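Local coordinates for protein dITP/XTP pyrophosphatase (Coxiella burnetii, PDB 3TQU) that probably hydrolyses non-canonical purine nucleoside triphosphates such as XTP, dITP and ITP to monophosphate and diphosphate, clearing them from the nucleotide pool, at residues A[11-14]-A[15-18]; A[20-23]-A[24-27]; A[94-98]-A[99-103]. One frame throughout, in Å; residues are numbered along the deposited sequence.

The three contacts illustrate how the ends of helices are finished. Interactions 1 and 2 treat the start and the finish of one helix, 14-23, with centres 13 Å apart; interaction 3 caps the start of a second helix, 98-112. Residues 94-103 lie across the centre of the chain from residues 20-27, at 33 Å between centres, and 21 Å from interaction 1. Both capped starts border the predicted substrate site: interaction 1 supplies residues to it, and the K16 side chain comes within about 7 Å of a calcium ion bound by E44 and D72, whereas interaction 3 touches it through D98, beside G158. Interaction 2 holds no predicted substrate residue, though the M20 side chain comes within about 5 Å of that of R186.

Interaction 1 of 3, residues A[11-14]-A[15-18]; sequences SQNS and SKLA
One face of the N13 carboxamide is occupied by K16, whose CG stands over the amide carbon with N13 CG and K16 CG 3.5 Å apart, the two side chains crossing at about a right angle. On this same face the OD1 oxygen collects two donors. The backbone N of K16 approaches N13 OD1 from well above the carbonyl plane at 3.1 Å, and S15 OG gives its proton to N13 OD1 at 2.6 Å, much nearer that plane. S15 N adds a weak bond to OD1. At the other end of the amide, N13 ND2 donates to a water 3.2 Å away, which also touches S15 OG weakly. With both amide ends engaged, the rotation of the group is well defined. N13 is thus a classic N-cap: its CG lies anti to the backbone N (chi1 -176°), which carries OD1 forward over the first NH groups of helix 14-23, while N13 O accepts from L17 N at 3.2 Å and S14 O from A18 N. The residues spell the S-x-N-x-x-K signature of the HAM1 family, and S11 to K16 are predicted to bind substrate. Just before the cap, S11 forms an ST turn, its OG accepting from N13 N at 2.9 Å. The extended K16 chain then runs past S11, with K16 CD 3.6 Å from S11 OG. A water bound to S11 OG also meets K16 NZ weakly, but the ammonium has its salt bridge with D71, in a pocket where R186 lies about 4 Å from the lysine, side chain to side chain.

Interaction 2 of 3, residues A[20-23]-A[24-27]; sequences MQEL and LRDL
Electrostatics tie R25 back to E22 as helix 14-23 ends. R25 NH1 donates to the backbone carbonyl E22 O at 3.1 Å, with the oxygen at the guanidinium edge and in its plane, so a main-chain acceptor left by the ending helix is used. NH1 also stands 3.2 Å from E22 OE2 in a salt bridge, yet that oxygen lies well out of the guanidinium plane and receives charge attraction rather than a directed N-H. The two side chains run side by side, the E22 chain bent at chi2 (72°) to bring its carboxylate alongside; a water joins OE2 to NH1, the latter bond weak. Among main-chain bonds, L24 N closes a last helical turn on M20 O at 3.0 Å, and a type I turn follows from L24 to L27, L27 N bonding to L24 O. Another water bridges L23 O and D26 N. Apolar contacts occupy a different side: L24 CD2 packs 3.8 Å from L23 CG, and its CD1 approaches SE of selenomethionine M20 at 4.3 Å. These side chains fit between secondary-structure elements, M20 and L24 on F31 of strand 29-33, M20 and L23 on L190 and L24 on L197 of helix 185-199.

Interaction 3 of 3, residues A[94-98]-A[99-103]; sequences KNATD and AERIQ
The guanidinium of R101 lies flat over the T97 carbonyl oxygen, with T97 O 3.2 Å above the plane and over its centre. Within the plane, R101 NH2 makes a salt bridge to D98 OD1 through an almost straight N-H bond (178°) at 2.8 Å, meeting the carboxylate on its anti side, with the two planes turned 73° apart. A bend at chi3 (-80°) folds the arginine back over the start of the helix, where NH1 and NH2 both reach A96 O in weak bonds, NH1 at 3.0 Å. This compact side adjoins residues predicted to bind substrate: D98 OD2 accepts from G158 N, and R101 also packs on Y159. Underlying it is a capping box at the start of helix 98-112, in which E100 N donates to T97 OG1 at 3.1 Å and T97 N returns a bond to E100 OE2 at 2.9 Å. The carboxylate oxygen is met from above its plane, and T97 and E100 cross at about a right angle, with T97 OG1 3.2 Å from E100 CG. In contrast to the packed guanidinium face, the margin of the contact is watery, along the loop and at the NH1 and NE edge of R101. One molecule links N95 O to E100 OE2; a second takes a bond from A96 N and a weak one from R101 NH1; a third lies 2.9 Å from R101 NE and donates weakly to D98 OD1.

Interaction 1 of 3, residues A[11-14]-A[15-18]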
ATOM      1  N   SER A  11      11.542  -3.312  13.458  1.00 18.74           N
ATOM      2  CA  SER A  11      12.950  -3.417  13.083  1.00 16.12           C
ATOM      3  C   SER A  11      13.911  -3.523  14.273  1.00 14.29           C
ATOM      4  O   SER A  11      13.678  -2.940  15.328  1.00 13.86           O
ATOM      5  CB  SER A  11      13.341  -2.221  12.215  1.00 18.32           C
ATOM      6  OG  SER A  11      14.706  -2.282  11.851  1.00 21.24           O
ATOM      7  N   GLN A  12      14.992  -4.276  14.087  1.00 13.95           N
ATOM      8  CA  GLN A  12      16.067  -4.352  15.070  1.00 16.84           C
ATOM      9  C   GLN A  12      17.180  -3.397  14.667  1.00 16.44           C
ATOM     10  O   GLN A  12      18.243  -3.365  15.288  1.00 19.57           O
ATOM     11  CB  GLN A  12      16.634  -5.768  15.150  1.00 21.83           C
ATOM     12  CG  GLN A  12      15.674  -6.831  15.655  1.00 27.27           C
ATOM     13  CD  GLN A  12      16.393  -8.121  16.008  1.00 35.11           C
ATOM     14  OE1 GLN A  12      17.345  -8.118  16.790  1.00 36.99           O
ATOM     15  NE2 GLN A  12      15.953  -9.229  15.420  1.00 37.17           N
ATOM     16  N   ASN A  13      16.934  -2.627  13.614  1.00 14.52           N
ATOM     17  CA  ASN A  13      17.949  -1.749  13.052  1.00 17.80           C
ATOM     18  C   ASN A  13      18.051  -0.444  13.836  1.00 17.05           C
ATOM     19  O   ASN A  13      17.108   0.347  13.860  1.00 19.00           O
ATOM     20  CB  ASN A  13      17.641  -1.480  11.577  1.00 17.07           C
ATOM     21  CG  ASN A  13      18.711  -0.659  10.897  1.00 18.90           C
ATOM     22  OD1 ASN A  13      19.193   0.333  11.445  1.00 14.30           O
ATOM     23  ND2 ASN A  13      19.089  -1.066   9.691  1.00 20.19           N
ATOM     24  N   SER A  14      19.201  -0.225  14.471  1.00 13.90           N
ATOM     25  CA  SER A  14      19.396   0.926  15.352  1.00 10.68           C
ATOM     26  C   SER A  14      19.344   2.267  14.620  1.00 10.25           C
ATOM     27  O   SER A  14      18.871   3.263  15.169  1.00 12.65           O
ATOM     28  CB  SER A  14      20.708   0.797  16.143  1.00 14.25           C
ATOM     29  OG  SER A  14      21.844   0.825  15.289  1.00 17.59           O
ATOM     30  N   SER A  15      19.826   2.298  13.382  1.00 13.97           N
ATOM     31  CA  SER A  15      19.794   3.533  12.610  1.00 17.98           C
ATOM     32  C   SER A  15      18.356   3.892  12.230  1.00 17.25           C
ATOM     33  O   SER A  15      17.997   5.067  12.165  1.00 17.40           O
ATOM     34  CB  SER A  15      20.679   3.431  11.366  1.00 21.78           C
ATOM     35  OG  SER A  15      20.119   2.561  10.402  1.00 28.72           O
ATOM     36  N   LYS A  16      17.532   2.878  11.992  1.00 16.45           N
ATOM     37  CA  LYS A  16      16.127   3.117  11.672  1.00 18.56           C
ATOM     38  C   LYS A  16      15.372   3.728  12.854  1.00 19.93           C
ATOM     39  O   LYS A  16      14.550   4.627  12.678  1.00 22.10           O
ATOM     40  CB  LYS A  16      15.449   1.830  11.209  1.00 16.88           C
ATOM     41  CG  LYS A  16      15.987   1.303   9.882  1.00 18.34           C
ATOM     42  CD  LYS A  16      15.095   0.221   9.306  1.00 18.61           C
ATOM     43  CE  LYS A  16      15.593  -0.226   7.936  1.00 20.66           C
ATOM     44  NZ  LYS A  16      14.679  -1.211   7.297  1.00 21.60           N
ATOM     45  N   LEU A  17      15.654   3.238  14.058  1.00 15.86           N
ATOM     46  CA  LEU A  17      15.046   3.788  15.265  1.00 13.71           C
ATOM     47  C   LEU A  17      15.494   5.228  15.493  1.00 17.44           C
ATOM     48  O   LEU A  17      14.679   6.100  15.796  1.00 15.97           O
ATOM     49  CB  LEU A  17      15.397   2.937  16.484  1.00 15.93           C
ATOM     50  CG  LEU A  17      14.857   3.465  17.817  1.00 14.08           C
ATOM     51  CD1 LEU A  17      13.334   3.495  17.805  1.00 13.67           C
ATOM     52  CD2 LEU A  17      15.370   2.630  18.972  1.00 12.50           C
ATOM     53  N   ALA A  18      16.792   5.471  15.344  1.00 16.81           N
ATOM     54  CA  ALA A  18      17.345   6.808  15.529  1.00 20.33           C
ATOM     55  C   ALA A  18      16.777   7.801  14.516  1.00 22.25           C
ATOM     56  O   ALA A  18      16.431   8.929  14.867  1.00 22.51           O
ATOM     57  CB  ALA A  18      18.865   6.768  15.442  1.00 20.01           C
TER
HETATM   58  O   HOH W   1      14.705  -3.757   9.511  1.00 22.67           O
HETATM   59  O   HOH W   2      20.719   0.735   7.562  0.81 16.79           O

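Interaction 2 of 3, residues A[20-23]-A[24-27]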
HETATM    1  N   MSE A  20      13.955   7.695  13.113  1.00 25.58           N
HETATM    2  CA  MSE A  20      12.548   7.883  13.450  1.00 25.76           C
HETATM    3  C   MSE A  20      12.398   8.842  14.627  1.00 22.53           C
HETATM    4  O   MSE A  20      11.565   9.749  14.605  1.00 22.44           O
HETATM    5  CB  MSE A  20      11.918   6.524  13.785  1.00 27.14           C
HETATM    6  CG  MSE A  20      10.431   6.538  14.120  1.00 29.70           C
HETATM    7 SE   MSE A  20       9.334   6.540  12.514  1.00 43.70          SE
HETATM    8  CE  MSE A  20      10.457   5.382  11.440  1.00 23.88           C
ATOM      9  N   GLN A  21      13.211   8.640  15.658  1.00 18.83           N
ATOM     10  CA  GLN A  21      13.164   9.502  16.831  1.00 17.20           C
ATOM     11  C   GLN A  21      13.477  10.941  16.444  1.00 20.21           C
ATOM     12  O   GLN A  21      12.851  11.878  16.938  1.00 21.60           O
ATOM     13  CB  GLN A  21      14.143   9.013  17.898  1.00 16.75           C
ATOM     14  CG  GLN A  21      13.761   7.678  18.519  1.00 16.98           C
ATOM     15  CD  GLN A  21      14.891   7.093  19.335  1.00 17.34           C
ATOM     16  OE1 GLN A  21      16.053   7.444  19.139  1.00 18.09           O
ATOM     17  NE2 GLN A  21      14.556   6.210  20.264  1.00 17.45           N
ATOM     18  N   GLU A  22      14.454  11.104  15.559  1.00 20.95           N
ATOM     19  CA  GLU A  22      14.811  12.417  15.036  1.00 22.99           C
ATOM     20  C   GLU A  22      13.644  13.016  14.250  1.00 19.64           C
ATOM     21  O   GLU A  22      13.338  14.202  14.367  1.00 19.63           O
ATOM     22  CB  GLU A  22      16.044  12.305  14.138  1.00 27.70           C
ATOM     23  CG  GLU A  22      16.377  13.573  13.367  1.00 33.53           C
ATOM     24  CD  GLU A  22      16.941  14.662  14.253  1.00 38.36           C
ATOM     25  OE1 GLU A  22      17.527  14.328  15.306  1.00 40.20           O
ATOM     26  OE2 GLU A  22      16.798  15.852  13.900  1.00 40.17           O
ATOM     27  N   LEU A  23      12.994  12.177  13.453  1.00 18.82           N
ATOM     28  CA  LEU A  23      11.891  12.605  12.600  1.00 21.93           C
ATOM     29  C   LEU A  23      10.704  13.135  13.394  1.00 20.84           C
ATOM     30  O   LEU A  23      10.097  14.138  13.017  1.00 20.97           O
ATOM     31  CB  LEU A  23      11.427  11.442  11.720  1.00 24.32           C
ATOM     32  CG  LEU A  23      10.234  11.748  10.812  1.00 25.97           C
ATOM     33  CD1 LEU A  23      10.681  12.593   9.636  1.00 29.04           C
ATOM     34  CD2 LEU A  23       9.590  10.460  10.333  1.00 26.99           C
ATOM     35  N   LEU A  24      10.370  12.453  14.487  1.00 15.08           N
ATOM     36  CA  LEU A  24       9.167  12.775  15.252  1.00 18.00           C
ATOM     37  C   LEU A  24       9.469  13.401  16.609  1.00 16.84           C
ATOM     38  O   LEU A  24       8.675  13.291  17.542  1.00 18.12           O
ATOM     39  CB  LEU A  24       8.316  11.520  15.442  1.00 20.84           C
ATOM     40  CG  LEU A  24       7.947  10.794  14.149  1.00 25.00           C
ATOM     41  CD1 LEU A  24       7.022   9.630  14.444  1.00 27.12           C
ATOM     42  CD2 LEU A  24       7.301  11.760  13.165  1.00 22.79           C
ATOM     43  N   ARG A  25      10.608  14.081  16.704  1.00 19.60           N
ATOM     44  CA  ARG A  25      11.082  14.622  17.973  1.00 23.17           C
ATOM     45  C   ARG A  25      10.112  15.610  18.622  1.00 23.79           C
ATOM     46  O   ARG A  25      10.127  15.792  19.841  1.00 25.08           O
ATOM     47  CB  ARG A  25      12.457  15.274  17.796  1.00 21.48           C
ATOM     48  CG  ARG A  25      12.458  16.501  16.901  1.00 23.06           C
ATOM     49  CD  ARG A  25      13.876  16.988  16.648  1.00 28.45           C
ATOM     50  NE  ARG A  25      13.909  18.247  15.908  1.00 33.40           N
ATOM     51  CZ  ARG A  25      13.949  18.337  14.582  1.00 37.00           C
ATOM     52  NH1 ARG A  25      13.957  17.239  13.838  1.00 37.72           N
ATOM     53  NH2 ARG A  25      13.978  19.528  13.998  1.00 37.56           N
ATOM     54  N   ASP A  26       9.268  16.240  17.814  1.00 24.98           N
ATOM     55  CA  ASP A  26       8.355  17.259  18.329  1.00 24.74           C
ATOM     56  C   ASP A  26       6.944  16.732  18.576  1.00 25.35           C
ATOM     57  O   ASP A  26       6.055  17.482  18.984  1.00 24.98           O
ATOM     58  CB  ASP A  26       8.323  18.472  17.396  1.00 25.58           C
ATOM     59  CG  ASP A  26       9.607  19.282  17.453  1.00 29.06           C
ATOM     60  OD1 ASP A  26      10.324  19.192  18.473  1.00 30.60           O
ATOM     61  OD2 ASP A  26       9.897  20.012  16.483  1.00 29.35           O
ATOM     62  N   LEU A  27       6.745  15.440  18.336  1.00 24.42           N
ATOM     63  CA  LEU A  27       5.452  14.800  18.562  1.00 23.01           C
ATOM     64  C   LEU A  27       5.486  13.947  19.827  1.00 21.04           C
ATOM     65  O   LEU A  27       6.535  13.436  20.211  1.00 18.37           O
ATOM     66  CB  LEU A  27       5.072  13.927  17.363  1.00 22.91           C
ATOM     67  CG  LEU A  27       4.816  14.635  16.033  1.00 24.17           C
ATOM     68  CD1 LEU A  27       4.597  13.621  14.915  1.00 23.60           C
ATOM     69  CD2 LEU A  27       3.629  15.579  16.146  1.00 25.10           C
TER
HETATM   70  O   HOH W   3      15.498  16.633  11.467  0.59 19.35           O
HETATM   71  O   HOH W   4       8.865  16.102  14.962  0.89 20.62           O

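Interaction 3 of 3, residues A[94-98]-A[99-103]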
ATOM      1  N   LYS A  94      22.875 -16.569   0.440  1.00 37.19           N
ATOM      2  CA  LYS A  94      22.919 -16.315   1.874  1.00 42.20           C
ATOM      3  C   LYS A  94      24.365 -16.164   2.341  1.00 40.51           C
ATOM      4  O   LYS A  94      25.281 -16.739   1.753  1.00 39.39           O
ATOM      5  CB  LYS A  94      22.231 -17.438   2.650  1.00 48.55           C
ATOM      6  CG  LYS A  94      23.105 -18.660   2.868  1.00 54.15           C
ATOM      7  CD  LYS A  94      22.413 -19.702   3.734  1.00 58.73           C
ATOM      8  CE  LYS A  94      21.242 -20.340   3.006  1.00 61.34           C
ATOM      9  NZ  LYS A  94      20.635 -21.443   3.801  1.00 64.78           N
ATOM     10  N   ASN A  95      24.561 -15.385   3.400  1.00 41.29           N
ATOM     11  CA  ASN A  95      25.891 -15.147   3.951  1.00 41.18           C
ATOM     12  C   ASN A  95      26.800 -14.338   3.025  1.00 36.11           C
ATOM     13  O   ASN A  95      28.017 -14.321   3.201  1.00 37.35           O
ATOM     14  CB  ASN A  95      26.561 -16.470   4.331  1.00 43.91           C
ATOM     15  CG  ASN A  95      25.931 -17.110   5.553  1.00 48.30           C
ATOM     16  OD1 ASN A  95      24.931 -16.621   6.076  1.00 47.13           O
ATOM     17  ND2 ASN A  95      26.515 -18.209   6.015  1.00 51.85           N
ATOM     18  N   ALA A  96      26.205 -13.664   2.043  1.00 30.85           N
ATOM     19  CA  ALA A  96      26.971 -12.830   1.125  1.00 25.25           C
ATOM     20  C   ALA A  96      27.140 -11.425   1.690  1.00 23.53           C
ATOM     21  O   ALA A  96      26.402 -11.015   2.584  1.00 24.19           O
ATOM     22  CB  ALA A  96      26.295 -12.776  -0.236  1.00 24.10           C
ATOM     23  N   THR A  97      28.112 -10.691   1.159  1.00 19.88           N
ATOM     24  CA  THR A  97      28.397  -9.332   1.606  1.00 17.07           C
ATOM     25  C   THR A  97      27.762  -8.299   0.679  1.00 18.43           C
ATOM     26  O   THR A  97      27.237  -8.644  -0.380  1.00 20.29           O
ATOM     27  CB  THR A  97      29.907  -9.072   1.625  1.00 19.15           C
ATOM     28  OG1 THR A  97      30.427  -9.236   0.298  1.00 17.29           O
ATOM     29  CG2 THR A  97      30.608 -10.048   2.566  1.00 20.07           C
ATOM     30  N   ASP A  98      27.816  -7.032   1.082  1.00 19.24           N
ATOM     31  CA  ASP A  98      27.336  -5.945   0.235  1.00 16.41           C
ATOM     32  C   ASP A  98      28.153  -5.894  -1.048  1.00 17.99           C
ATOM     33  O   ASP A  98      27.612  -5.699  -2.136  1.00 15.14           O
ATOM     34  CB  ASP A  98      27.437  -4.605   0.959  1.00 14.03           C
ATOM     35  CG  ASP A  98      26.407  -4.454   2.064  1.00 18.32           C
ATOM     36  OD1 ASP A  98      25.478  -5.293   2.147  1.00 15.41           O
ATOM     37  OD2 ASP A  98      26.520  -3.480   2.840  1.00 18.27           O
ATOM     38  N   ALA A  99      29.462  -6.074  -0.911  1.00 17.92           N
ATOM     39  CA  ALA A  99      30.365  -6.070  -2.055  1.00 19.54           C
ATOM     40  C   ALA A  99      29.998  -7.150  -3.068  1.00 21.11           C
ATOM     41  O   ALA A  99      30.023  -6.913  -4.273  1.00 22.53           O
ATOM     42  CB  ALA A  99      31.800  -6.251  -1.592  1.00 17.65           C
ATOM     43  N   GLU A 100      29.671  -8.340  -2.572  1.00 21.05           N
ATOM     44  CA  GLU A 100      29.278  -9.450  -3.432  1.00 24.49           C
ATOM     45  C   GLU A 100      27.999  -9.133  -4.198  1.00 21.50           C
ATOM     46  O   GLU A 100      27.907  -9.381  -5.400  1.00 21.49           O
ATOM     47  CB  GLU A 100      29.075 -10.723  -2.611  1.00 28.00           C
ATOM     48  CG  GLU A 100      30.350 -11.329  -2.060  1.00 31.13           C
ATOM     49  CD  GLU A 100      30.089 -12.617  -1.306  1.00 34.86           C
ATOM     50  OE1 GLU A 100      29.937 -13.668  -1.964  1.00 40.36           O
ATOM     51  OE2 GLU A 100      30.022 -12.577  -0.060  1.00 31.89           O
ATOM     52  N   ARG A 101      27.010  -8.595  -3.488  1.00 18.33           N
ATOM     53  CA  ARG A 101      25.737  -8.234  -4.101  1.00 17.86           C
ATOM     54  C   ARG A 101      25.919  -7.180  -5.190  1.00 17.81           C
ATOM     55  O   ARG A 101      25.285  -7.249  -6.244  1.00 18.18           O
ATOM     56  CB  ARG A 101      24.746  -7.744  -3.038  1.00 19.98           C
ATOM     57  CG  ARG A 101      24.142  -8.863  -2.198  1.00 22.45           C
ATOM     58  CD  ARG A 101      23.186  -8.327  -1.140  1.00 21.79           C
ATOM     59  NE  ARG A 101      23.897  -7.821   0.029  1.00 22.80           N
ATOM     60  CZ  ARG A 101      24.309  -8.584   1.038  1.00 25.31           C
ATOM     61  NH1 ARG A 101      24.077  -9.891   1.019  1.00 24.70           N
ATOM     62  NH2 ARG A 101      24.952  -8.042   2.063  1.00 22.21           N
ATOM     63  N   ILE A 102      26.785  -6.206  -4.926  1.00 15.42           N
ATOM     64  CA  ILE A 102      27.096  -5.169  -5.903  1.00 16.49           C
ATOM     65  C   ILE A 102      27.647  -5.795  -7.180  1.00 23.98           C
ATOM     66  O   ILE A 102      27.276  -5.402  -8.289  1.00 25.29           O
ATOM     67  CB  ILE A 102      28.118  -4.160  -5.344  1.00 17.86           C
ATOM     68  CG1 ILE A 102      27.457  -3.267  -4.294  1.00 15.36           C
ATOM     69  CG2 ILE A 102      28.699  -3.315  -6.462  1.00 17.17           C
ATOM     70  CD1 ILE A 102      28.432  -2.473  -3.460  1.00 15.25           C
ATOM     71  N   GLN A 103      28.525  -6.779  -7.020  1.00 25.06           N
ATOM     72  CA  GLN A 103      29.133  -7.441  -8.167  1.00 27.75           C
ATOM     73  C   GLN A 103      28.124  -8.258  -8.964  1.00 26.21           C
ATOM     74  O   GLN A 103      28.190  -8.306 -10.192  1.00 27.32           O
ATOM     75  CB  GLN A 103      30.311  -8.315  -7.731  1.00 32.84           C
ATOM     76  CG  GLN A 103      31.558  -7.514  -7.406  1.00 36.82           C
ATOM     77  CD  GLN A 103      32.013  -6.662  -8.575  1.00 38.81           C
ATOM     78  OE1 GLN A 103      32.058  -7.128  -9.713  1.00 40.30           O
ATOM     79  NE2 GLN A 103      32.340  -5.402  -8.303  1.00 36.59           N
TER
HETATM   80  O   HOH W   5      30.509 -14.414   1.587  1.00 46.85           O
HETATM   81  O   HOH W   6      23.348 -12.277   2.224  1.00 37.56           O
HETATM   82  O   HOH W   7      23.452  -5.003  -0.457  0.47 15.10           O